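Local coordinates for tailspike protein (Acinetobacter phage vB_ApiP_P1, PDB 6E1R) that probably recognises and cleaves the capsular polysaccharide of Acinetobacter baumannii, as the trimeric tailspike hydrolase of the phage, at residues Thr105-Asp114 with Asp126-Asp134; Ser161-Lys172 with Leu190-Asp201. All coordinates share one frame; numbering follows the deposited sequence.

Contact 1 and contact 2 lie one after the other along a parallel beta-helix, a worked example of one pairing repeated with different side chains. Contact 1 comes first along the chain and joins strands 111-113 and 129-133, with the end of helix 94-106 beside them; contact 2 joins strand 164-167 to 189-196 and, on the next face, 169-173 to 199-200. Their centres are about 11 Å apart. Strands 129-133 and 164-167 are neighbours in one parallel sheet, and backbone hydrogen bonds probably run from Tyr165 to Leu129 and from Gly133 to Gly167. The contacts thus join four successive strands near the start of the beta-helix, and both touch the second subunit of the trimer.

Contact 1 (Thr105-Asp114 with Asp126-Asp134); sequences TSLKRKLVVD and DATLRIEGD
Leu111 and Ile131 sit level on neighbouring parallel strands, their side chains side by side and pointing the same way, with Leu111 CD2 4.0 Å from Ile131 CD1. Val113 comes in across the same branch, its CG2 3.6 Å from Ile131 CD1. This is the tight part: Ala100 and Ala104 of helix 94-106 cover Leu111, and Phe166 of the next layer lies against Ile131. Backbone hydrogen bonds lace the strands: Leu111 N to Arg130 O at 2.7 Å, Glu132 N to Leu111 O and Val113 N to Glu132 O.

The other side is polar and held by longer, weaker bonds; Lys110 and Glu132 stay partly exposed, while Arg130 is buried. With CG held between its backbone N and carbonyl carbon (chi1 72°), the extended chain of Lys110 slants across Arg130 and lays CD over one face of the guanidinium, 3.7 Å from Arg130 NH2. Its NZ continues to Glu132 OE1 at 3.4 Å, a weak salt bridge, while Glu132 OE2 meets the edge of the guanidinium in plane, also weakly. Lys168 of the second subunit joins OE2, and Gly133 O of that subunit takes Arg130 NH1.

Toward the helix end the backbones part. Water 1 bridges there, donating to Arg109 O at 2.8 Å and accepting from Arg130 N. Beyond it, Thr105 CG2 rests 3.8 Å from Leu129 CB, while its OG1 bonds back to Val101 O.

Apolar contacts thus fix the inner face, whereas on the outer face the Glu132 carboxylate probably offsets the cations gathered round it, which come from two chains and tie this layer to the trimer.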
loop_
_atom_site.group_PDB
_atom_site.type_symbol
_atom_site.label_atom_id
_atom_site.label_comp_id
_atom_site.label_asym_id
_atom_site.label_seq_id
_atom_site.Cartn_x
_atom_site.Cartn_y
_atom_site.Cartn_z
ATOM N N THR A 105 -28.308 -21.568 7.625
ATOM C CA THR A 105 -28.485 -20.217 8.149
ATOM C C THR A 105 -29.432 -20.205 9.342
ATOM O O THR A 105 -29.194 -19.487 10.320
ATOM C CB THR A 105 -28.990 -19.282 7.048
ATOM O OG1 THR A 105 -30.138 -19.856 6.414
ATOM C CG2 THR A 105 -27.901 -19.044 6.010
ATOM N N SER A 106 -30.511 -20.989 9.282
ATOM C CA SER A 106 -31.434 -21.043 10.411
ATOM C C SER A 106 -30.799 -21.725 11.614
ATOM O O SER A 106 -31.161 -21.427 12.758
ATOM C CB SER A 106 -32.723 -21.763 10.012
ATOM O OG SER A 106 -32.452 -23.073 9.547
ATOM N N LEU A 107 -29.848 -22.626 11.379
ATOM C CA LEU A 107 -29.141 -23.310 12.452
ATOM C C LEU A 107 -27.890 -22.565 12.898
ATOM O O LEU A 107 -27.257 -22.984 13.874
ATOM C CB LEU A 107 -28.758 -24.727 12.009
ATOM C CG LEU A 107 -29.848 -25.797 12.105
ATOM C CD1 LEU A 107 -29.321 -27.136 11.620
ATOM C CD2 LEU A 107 -30.378 -25.909 13.524
ATOM N N LYS A 108 -27.529 -21.479 12.209
ATOM C CA LYS A 108 -26.354 -20.669 12.535
ATOM C C LYS A 108 -25.089 -21.525 12.549
ATOM O O LYS A 108 -24.344 -21.562 13.531
ATOM C CB LYS A 108 -26.535 -19.945 13.872
ATOM C CG LYS A 108 -27.653 -18.915 13.906
ATOM C CD LYS A 108 -27.678 -18.203 15.253
ATOM C CE LYS A 108 -29.000 -17.492 15.499
ATOM N NZ LYS A 108 -29.569 -16.901 14.263
ATOM N N ARG A 109 -24.847 -22.222 11.442
ATOM C CA ARG A 109 -23.665 -23.061 11.324
ATOM C C ARG A 109 -23.232 -23.111 9.868
ATOM O O ARG A 109 -24.028 -22.879 8.955
ATOM C CB ARG A 109 -23.923 -24.471 11.868
ATOM C CG ARG A 109 -24.974 -25.259 11.103
ATOM C CD ARG A 109 -25.288 -26.570 11.807
ATOM N NE ARG A 109 -24.097 -27.395 11.990
ATOM C CZ ARG A 109 -24.019 -28.417 12.837
ATOM N NH1 ARG A 109 -25.064 -28.739 13.587
ATOM N NH2 ARG A 109 -22.895 -29.114 12.938
ATOM N N LYS A 110 -21.952 -23.414 9.663
ATOM C CA LYS A 110 -21.389 -23.386 8.322
ATOM C C LYS A 110 -21.916 -24.545 7.483
ATOM O O LYS A 110 -22.290 -25.602 7.999
ATOM C CB LYS A 110 -19.861 -23.432 8.372
ATOM C CG LYS A 110 -19.267 -24.768 8.779
ATOM C CD LYS A 110 -17.748 -24.695 8.755
ATOM C CE LYS A 110 -17.109 -26.058 8.946
ATOM N NZ LYS A 110 -15.627 -25.982 8.815
ATOM N N LEU A 111 -21.947 -24.328 6.173
ATOM C CA LEU A 111 -22.360 -25.333 5.207
ATOM C C LEU A 111 -21.151 -25.778 4.395
ATOM O O LEU A 111 -20.305 -24.959 4.025
ATOM C CB LEU A 111 -23.446 -24.787 4.279
ATOM C CG LEU A 111 -23.951 -25.724 3.182
ATOM C CD1 LEU A 111 -24.600 -26.963 3.780
ATOM C CD2 LEU A 111 -24.914 -24.991 2.263
ATOM N N VAL A 112 -21.068 -27.078 4.128
ATOM C CA VAL A 112 -19.939 -27.665 3.417
ATOM C C VAL A 112 -20.469 -28.392 2.191
ATOM O O VAL A 112 -21.381 -29.221 2.299
ATOM C CB VAL A 112 -19.140 -28.627 4.315
ATOM C CG1 VAL A 112 -18.083 -29.358 3.503
ATOM C CG2 VAL A 112 -18.504 -27.869 5.470
ATOM N N VAL A 113 -19.892 -28.091 1.034
ATOM C CA VAL A 113 -20.230 -28.759 -0.216
ATOM C C VAL A 113 -19.204 -29.866 -0.416
ATOM O O VAL A 113 -18.021 -29.598 -0.653
ATOM C CB VAL A 113 -20.242 -27.781 -1.398
ATOM C CG1 VAL A 113 -20.830 -28.447 -2.632
ATOM C CG2 VAL A 113 -21.020 -26.528 -1.040
ATOM N N ASP A 114 -19.654 -31.116 -0.323
ATOM C CA ASP A 114 -18.761 -32.265 -0.338
ATOM C C ASP A 114 -18.656 -32.939 -1.700
ATOM O O ASP A 114 -17.801 -33.813 -1.873
ATOM C CB ASP A 114 -19.200 -33.282 0.725
ATOM C CG ASP A 114 -20.693 -33.530 0.712
ATOM O OD1 ASP A 114 -21.437 -32.662 0.208
ATOM O OD2 ASP A 114 -21.123 -34.586 1.225
ATOM N N ASP A 126 -29.421 -16.444 1.599
ATOM C CA ASP A 126 -29.860 -16.094 2.941
ATOM C C ASP A 126 -28.750 -15.368 3.689
ATOM O O ASP A 126 -27.559 -15.581 3.442
ATOM C CB ASP A 126 -30.273 -17.343 3.719
ATOM C CG ASP A 126 -31.514 -17.996 3.157
ATOM O OD1 ASP A 126 -32.276 -17.316 2.437
ATOM O OD2 ASP A 126 -31.728 -19.193 3.437
ATOM N N ALA A 127 -29.151 -14.500 4.612
ATOM C CA ALA A 127 -28.178 -13.729 5.369
ATOM C C ALA A 127 -27.322 -14.651 6.230
ATOM O O ALA A 127 -27.758 -15.723 6.658
ATOM C CB ALA A 127 -28.887 -12.696 6.246
ATOM N N THR A 128 -26.083 -14.221 6.472
ATOM C CA THR A 128 -25.123 -14.908 7.338
ATOM C C THR A 128 -24.760 -16.301 6.833
ATOM O O THR A 128 -24.327 -17.151 7.616
ATOM C CB THR A 128 -25.623 -14.989 8.784
ATOM O OG1 THR A 128 -26.749 -15.874 8.857
ATOM C CG2 THR A 128 -26.025 -13.610 9.284
ATOM N N LEU A 129 -24.912 -16.561 5.536
ATOM C CA LEU A 129 -24.539 -17.859 4.990
ATOM C C LEU A 129 -23.024 -17.998 4.942
ATOM O O LEU A 129 -22.336 -17.177 4.327
ATOM C CB LEU A 129 -25.118 -18.045 3.591
ATOM C CG LEU A 129 -24.542 -19.274 2.874
ATOM C CD1 LEU A 129 -24.991 -20.570 3.542
ATOM C CD2 LEU A 129 -24.876 -19.274 1.388
ATOM N N ARG A 130 -22.504 -19.040 5.581
ATOM C CA ARG A 130 -21.101 -19.420 5.460
ATOM C C ARG A 130 -21.050 -20.789 4.795
ATOM O O ARG A 130 -21.443 -21.793 5.397
ATOM C CB ARG A 130 -20.412 -19.435 6.824
ATOM C CG ARG A 130 -18.993 -19.974 6.796
ATOM C CD ARG A 130 -18.410 -20.035 8.195
ATOM N NE ARG A 130 -17.160 -20.788 8.235
ATOM C CZ ARG A 130 -16.567 -21.182 9.356
ATOM N NH1 ARG A 130 -17.106 -20.888 10.531
ATOM N NH2 ARG A 130 -15.430 -21.865 9.303
ATOM N N ILE A 131 -20.571 -20.827 3.554
ATOM C CA ILE A 131 -20.532 -22.046 2.758
ATOM C C ILE A 131 -19.111 -22.242 2.250
ATOM O O ILE A 131 -18.491 -21.300 1.743
ATOM C CB ILE A 131 -21.543 -21.995 1.594
ATOM C CG1 ILE A 131 -21.405 -23.220 0.690
ATOM C CG2 ILE A 131 -21.400 -20.700 0.800
ATOM C CD1 ILE A 131 -22.436 -23.267 -0.416
ATOM N N GLU A 132 -18.588 -23.458 2.404
ATOM C CA GLU A 132 -17.212 -23.772 2.052
ATOM C C GLU A 132 -17.170 -25.043 1.211
ATOM O O GLU A 132 -18.140 -25.803 1.138
ATOM C CB GLU A 132 -16.340 -23.932 3.306
ATOM C CG GLU A 132 -16.346 -22.719 4.226
ATOM C CD GLU A 132 -15.523 -22.931 5.483
ATOM O OE1 GLU A 132 -15.466 -24.079 5.972
ATOM O OE2 GLU A 132 -14.939 -21.948 5.988
ATOM N N GLY A 133 -16.027 -25.265 0.573
ATOM C CA GLY A 133 -15.819 -26.454 -0.228
ATOM C C GLY A 133 -14.535 -27.156 0.161
ATOM O O GLY A 133 -13.545 -26.526 0.528
ATOM N N ASP A 134 -14.568 -28.488 0.077
ATOM C CA ASP A 134 -13.434 -29.322 0.459
ATOM C C ASP A 134 -12.706 -29.912 -0.746
ATOM O O ASP A 134 -12.007 -30.920 -0.609
ATOM C CB ASP A 134 -13.887 -30.444 1.395
ATOM C CG ASP A 134 -15.054 -31.244 0.837
ATOM O OD1 ASP A 134 -15.373 -31.091 -0.363
ATOM O OD2 ASP A 134 -15.646 -32.038 1.598
HETATM O O HOH W 1 -24.479 -20.301 7.874
#

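Contact 2 (Ser161-Lys172 with Leu190-Asp201); sequences SESSYFGKLMFK and LSQSTFDHCVFD
Phe166 lies beside Phe195 and Phe171 beside Phe200, two ring pairs set one after the other along the same two turns, on the inner side of the beta-helix. The first pair has nearly parallel planes, 6° apart, but is slid until the centroids stand 5.2 Å apart and the rings barely overlap. In the second, tilted by 26°, Phe171 CD2 lies over one face of the Phe200 ring, 3.7 Å from Phe200 CE2. Between the pairs, Cys198 fills the corner of the bend: SG nestles 4.0 Å from Phe166 CB, and CB meets the edge of the Phe171 ring.

On the other side, the extended chain of Met170, a selenomethionine, slants across Val199, with Met170 CE 3.7 Å from Val199 CG1. Tyr165, its CG anti to the backbone N (chi1 -174°), sets its ring obliquely by Thr194, with Tyr165 CD2 3.7 Å from Thr194 CB.

At the far end, Ser193 OG donates to Ser164 OG at 2.9 Å and also meets the Phe166 ring at its edge, in plane. Water 2 links Ser164 OG to Ser161 O and Ser191 O.

Phe217 stacks next on Phe195, and Phe222 on Phe200, extending both rows: aromatic ladders of this kind line the interior of parallel beta-helices.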
loop_
_atom_site.group_PDB
_atom_site.type_symbol
_atom_site.label_atom_id
_atom_site.label_comp_id
_atom_site.label_asym_id
_atom_site.label_seq_id
_atom_site.Cartn_x
_atom_site.Cartn_y
_atom_site.Cartn_z
ATOM N N SER A 161 -29.544 -9.995 2.120
ATOM C CA SER A 161 -28.470 -10.954 1.901
ATOM C C SER A 161 -27.162 -10.522 2.551
ATOM O O SER A 161 -26.122 -11.135 2.287
ATOM C CB SER A 161 -28.253 -11.174 0.402
ATOM O OG SER A 161 -29.405 -11.722 -0.211
ATOM N N GLU A 162 -27.191 -9.488 3.390
ATOM C CA GLU A 162 -25.970 -8.983 4.003
ATOM C C GLU A 162 -25.316 -10.055 4.868
ATOM O O GLU A 162 -25.990 -10.911 5.448
ATOM C CB GLU A 162 -26.268 -7.732 4.833
ATOM C CG GLU A 162 -25.033 -7.024 5.369
ATOM C CD GLU A 162 -25.366 -5.806 6.205
ATOM O OE1 GLU A 162 -26.276 -5.892 7.056
ATOM O OE2 GLU A 162 -24.721 -4.756 6.002
ATOM N N SER A 163 -23.982 -10.001 4.927
ATOM C CA SER A 163 -23.149 -10.920 5.698
ATOM C C SER A 163 -23.160 -12.308 5.074
ATOM O O SER A 163 -24.193 -12.983 5.057
ATOM C CB SER A 163 -23.596 -10.980 7.163
ATOM O OG SER A 163 -23.505 -9.706 7.774
ATOM N N SER A 164 -22.015 -12.734 4.546
ATOM C CA SER A 164 -21.886 -14.056 3.950
ATOM C C SER A 164 -20.405 -14.397 3.856
ATOM O O SER A 164 -19.537 -13.541 4.039
ATOM C CB SER A 164 -22.561 -14.130 2.575
ATOM O OG SER A 164 -22.094 -13.107 1.717
ATOM N N TYR A 165 -20.129 -15.667 3.572
ATOM C CA TYR A 165 -18.759 -16.138 3.421
ATOM C C TYR A 165 -18.740 -17.250 2.385
ATOM O O TYR A 165 -19.523 -18.199 2.477
ATOM C CB TYR A 165 -18.193 -16.636 4.756
ATOM C CG TYR A 165 -16.727 -17.011 4.706
ATOM C CD1 TYR A 165 -16.326 -18.289 4.329
ATOM C CD2 TYR A 165 -15.743 -16.089 5.038
ATOM C CE1 TYR A 165 -14.989 -18.634 4.283
ATOM C CE2 TYR A 165 -14.403 -16.426 4.996
ATOM C CZ TYR A 165 -14.031 -17.699 4.618
ATOM O OH TYR A 165 -12.699 -18.039 4.574
ATOM N N PHE A 166 -17.849 -17.126 1.406
ATOM C CA PHE A 166 -17.701 -18.113 0.341
ATOM C C PHE A 166 -16.246 -18.554 0.311
ATOM O O PHE A 166 -15.369 -17.789 -0.104
ATOM C CB PHE A 166 -18.135 -17.536 -1.005
ATOM C CG PHE A 166 -19.583 -17.155 -1.051
ATOM C CD1 PHE A 166 -19.995 -15.902 -0.631
ATOM C CD2 PHE A 166 -20.534 -18.053 -1.502
ATOM C CE1 PHE A 166 -21.328 -15.549 -0.666
ATOM C CE2 PHE A 166 -21.868 -17.707 -1.538
ATOM C CZ PHE A 166 -22.265 -16.454 -1.118
ATOM N N GLY A 167 -15.993 -19.786 0.743
ATOM C CA GLY A 167 -14.634 -20.274 0.853
ATOM C C GLY A 167 -14.310 -21.431 -0.067
ATOM O O GLY A 167 -14.855 -22.529 0.084
ATOM N N LYS A 168 -13.425 -21.183 -1.031
ATOM C CA LYS A 168 -12.859 -22.221 -1.892
ATOM C C LYS A 168 -13.953 -22.971 -2.657
ATOM O O LYS A 168 -14.129 -24.184 -2.531
ATOM C CB LYS A 168 -11.986 -23.170 -1.066
ATOM C CG LYS A 168 -10.899 -22.423 -0.303
ATOM C CD LYS A 168 -10.152 -23.302 0.676
ATOM C CE LYS A 168 -9.071 -22.503 1.391
ATOM N NZ LYS A 168 -8.416 -23.279 2.479
ATOM N N LEU A 169 -14.691 -22.211 -3.462
ATOM C CA LEU A 169 -15.744 -22.739 -4.316
ATOM C C LEU A 169 -15.521 -22.260 -5.742
ATOM O O LEU A 169 -15.066 -21.135 -5.965
ATOM C CB LEU A 169 -17.134 -22.308 -3.829
ATOM C CG LEU A 169 -17.583 -22.880 -2.484
ATOM C CD1 LEU A 169 -18.892 -22.250 -2.039
ATOM C CD2 LEU A 169 -17.722 -24.390 -2.578
HETATM N N MSE A 170 -15.839 -23.119 -6.704
HETATM C CA MSE A 170 -15.705 -22.769 -8.110
HETATM C C MSE A 170 -17.077 -22.699 -8.765
HETATM O O MSE A 170 -17.959 -23.497 -8.457
HETATM C CB MSE A 170 -14.815 -23.780 -8.833
HETATM C CG MSE A 170 -14.483 -23.409 -10.266
HETATM SE SE MSE A 170 -13.092 -24.554 -11.007
HETATM C CE MSE A 170 -12.896 -23.708 -12.757
ATOM N N PHE A 171 -17.264 -21.738 -9.663
ATOM C CA PHE A 171 -18.545 -21.522 -10.323
ATOM C C PHE A 171 -18.370 -21.732 -11.819
ATOM O O PHE A 171 -17.527 -21.083 -12.446
ATOM C CB PHE A 171 -19.078 -20.121 -10.023
ATOM C CG PHE A 171 -19.214 -19.830 -8.557
ATOM C CD1 PHE A 171 -20.364 -20.184 -7.872
ATOM C CD2 PHE A 171 -18.187 -19.218 -7.859
ATOM C CE1 PHE A 171 -20.492 -19.923 -6.520
ATOM C CE2 PHE A 171 -18.307 -18.955 -6.507
ATOM C CZ PHE A 171 -19.462 -19.308 -5.837
ATOM N N LYS A 172 -19.167 -22.636 -12.385
ATOM C CA LYS A 172 -19.106 -22.970 -13.800
ATOM C C LYS A 172 -20.493 -22.829 -14.414
ATOM O O LYS A 172 -21.481 -22.554 -13.727
ATOM C CB LYS A 172 -18.567 -24.389 -14.022
ATOM C CG LYS A 172 -17.196 -24.652 -13.427
ATOM C CD LYS A 172 -16.748 -26.074 -13.725
ATOM C CE LYS A 172 -15.350 -26.342 -13.196
ATOM N NZ LYS A 172 -14.906 -27.739 -13.463
ATOM N N LEU A 190 -25.076 -7.330 -2.079
ATOM C CA LEU A 190 -24.244 -8.451 -1.643
ATOM C C LEU A 190 -23.216 -7.853 -0.691
ATOM O O LEU A 190 -22.101 -7.507 -1.081
ATOM C CB LEU A 190 -23.594 -9.150 -2.832
ATOM C CG LEU A 190 -23.259 -10.643 -2.710
ATOM C CD1 LEU A 190 -22.805 -11.201 -4.052
ATOM C CD2 LEU A 190 -22.207 -10.909 -1.646
ATOM N N SER A 191 -23.602 -7.722 0.575
ATOM C CA SER A 191 -22.886 -6.893 1.533
ATOM C C SER A 191 -22.130 -7.735 2.553
ATOM O O SER A 191 -22.612 -8.786 2.988
ATOM C CB SER A 191 -23.855 -5.954 2.257
ATOM O OG SER A 191 -23.211 -5.276 3.320
ATOM N N GLN A 192 -20.947 -7.251 2.930
ATOM C CA GLN A 192 -20.126 -7.823 3.997
ATOM C C GLN A 192 -19.854 -9.309 3.760
ATOM O O GLN A 192 -20.134 -10.169 4.596
ATOM C CB GLN A 192 -20.769 -7.581 5.364
ATOM C CG GLN A 192 -20.820 -6.109 5.753
ATOM C CD GLN A 192 -21.350 -5.884 7.155
ATOM O OE1 GLN A 192 -21.848 -6.807 7.797
ATOM N NE2 GLN A 192 -21.241 -4.652 7.637
ATOM N N SER A 193 -19.288 -9.594 2.593
ATOM C CA SER A 193 -18.970 -10.952 2.179
ATOM C C SER A 193 -17.464 -11.111 2.014
ATOM O O SER A 193 -16.710 -10.136 1.955
ATOM C CB SER A 193 -19.684 -11.310 0.870
ATOM O OG SER A 193 -19.463 -12.668 0.528
ATOM N N THR A 194 -17.034 -12.367 1.939
ATOM C CA THR A 194 -15.637 -12.705 1.710
ATOM C C THR A 194 -15.571 -13.831 0.692
ATOM O O THR A 194 -16.281 -14.832 0.825
ATOM C CB THR A 194 -14.937 -13.130 3.008
ATOM O OG1 THR A 194 -14.990 -12.059 3.959
ATOM C CG2 THR A 194 -13.483 -13.493 2.737
ATOM N N PHE A 195 -14.737 -13.659 -0.328
ATOM C CA PHE A 195 -14.512 -14.674 -1.352
ATOM C C PHE A 195 -13.073 -15.159 -1.206
ATOM O O PHE A 195 -12.133 -14.482 -1.630
ATOM C CB PHE A 195 -14.791 -14.115 -2.743
ATOM C CG PHE A 195 -16.222 -13.711 -2.953
ATOM C CD1 PHE A 195 -16.657 -12.442 -2.602
ATOM C CD2 PHE A 195 -17.138 -14.605 -3.482
ATOM C CE1 PHE A 195 -17.975 -12.068 -2.789
ATOM C CE2 PHE A 195 -18.459 -14.239 -3.670
ATOM C CZ PHE A 195 -18.878 -12.968 -3.323
ATOM N N ASP A 196 -12.906 -16.331 -0.597
ATOM C CA ASP A 196 -11.593 -16.891 -0.293
ATOM C C ASP A 196 -11.263 -17.967 -1.322
ATOM O O ASP A 196 -11.863 -19.046 -1.313
ATOM C CB ASP A 196 -11.567 -17.458 1.125
ATOM C CG ASP A 196 -10.199 -17.979 1.524
ATOM O OD1 ASP A 196 -9.223 -17.751 0.778
ATOM O OD2 ASP A 196 -10.099 -18.621 2.590
ATOM N N HIS A 197 -10.309 -17.665 -2.206
ATOM C CA HIS A 197 -9.808 -18.620 -3.199
ATOM C C HIS A 197 -10.933 -19.187 -4.060
ATOM O O HIS A 197 -10.910 -20.356 -4.453
ATOM C CB HIS A 197 -9.017 -19.750 -2.535
ATOM C CG HIS A 197 -7.708 -19.316 -1.954
ATOM N ND1 HIS A 197 -7.615 -18.526 -0.829
ATOM C CD2 HIS A 197 -6.435 -19.566 -2.343
ATOM C CE1 HIS A 197 -6.343 -18.306 -0.551
ATOM N NE2 HIS A 197 -5.606 -18.927 -1.454
ATOM N N CYS A 198 -11.924 -18.356 -4.369
ATOM C CA CYS A 198 -13.006 -18.780 -5.243
ATOM C C CYS A 198 -12.604 -18.605 -6.700
ATOM O O CYS A 198 -11.984 -17.608 -7.075
ATOM C CB CYS A 198 -14.286 -17.998 -4.946
ATOM S SG CYS A 198 -15.012 -18.349 -3.324
ATOM N N VAL A 199 -12.961 -19.587 -7.522
ATOM C CA VAL A 199 -12.618 -19.598 -8.936
ATOM C C VAL A 199 -13.887 -19.371 -9.740
ATOM O O VAL A 199 -14.946 -19.925 -9.423
ATOM C CB VAL A 199 -11.937 -20.921 -9.339
ATOM C CG1 VAL A 199 -11.564 -20.908 -10.813
ATOM C CG2 VAL A 199 -10.712 -21.170 -8.474
ATOM N N PHE A 200 -13.782 -18.544 -10.775
ATOM C CA PHE A 200 -14.904 -18.208 -11.643
ATOM C C PHE A 200 -14.549 -18.652 -13.055
ATOM O O PHE A 200 -13.695 -18.043 -13.708
ATOM C CB PHE A 200 -15.217 -16.714 -11.578
ATOM C CG PHE A 200 -15.664 -16.254 -10.217
ATOM C CD1 PHE A 200 -14.739 -15.983 -9.221
ATOM C CD2 PHE A 200 -17.012 -16.105 -9.931
ATOM C CE1 PHE A 200 -15.150 -15.567 -7.967
ATOM C CE2 PHE A 200 -17.428 -15.688 -8.680
ATOM C CZ PHE A 200 -16.496 -15.418 -7.697
ATOM N N ASP A 201 -15.199 -19.717 -13.515
ATOM C CA ASP A 201 -14.881 -20.296 -14.810
ATOM C C ASP A 201 -15.289 -19.354 -15.935
ATOM O O ASP A 201 -16.288 -18.634 -15.844
ATOM C CB ASP A 201 -15.581 -21.649 -14.965
ATOM C CG ASP A 201 -15.017 -22.474 -16.105
ATOM O OD1 ASP A 201 -15.228 -22.095 -17.275
ATOM O OD2 ASP A 201 -14.359 -23.500 -15.830
HETATM O O HOH W 2 -23.714 -11.031 1.579
#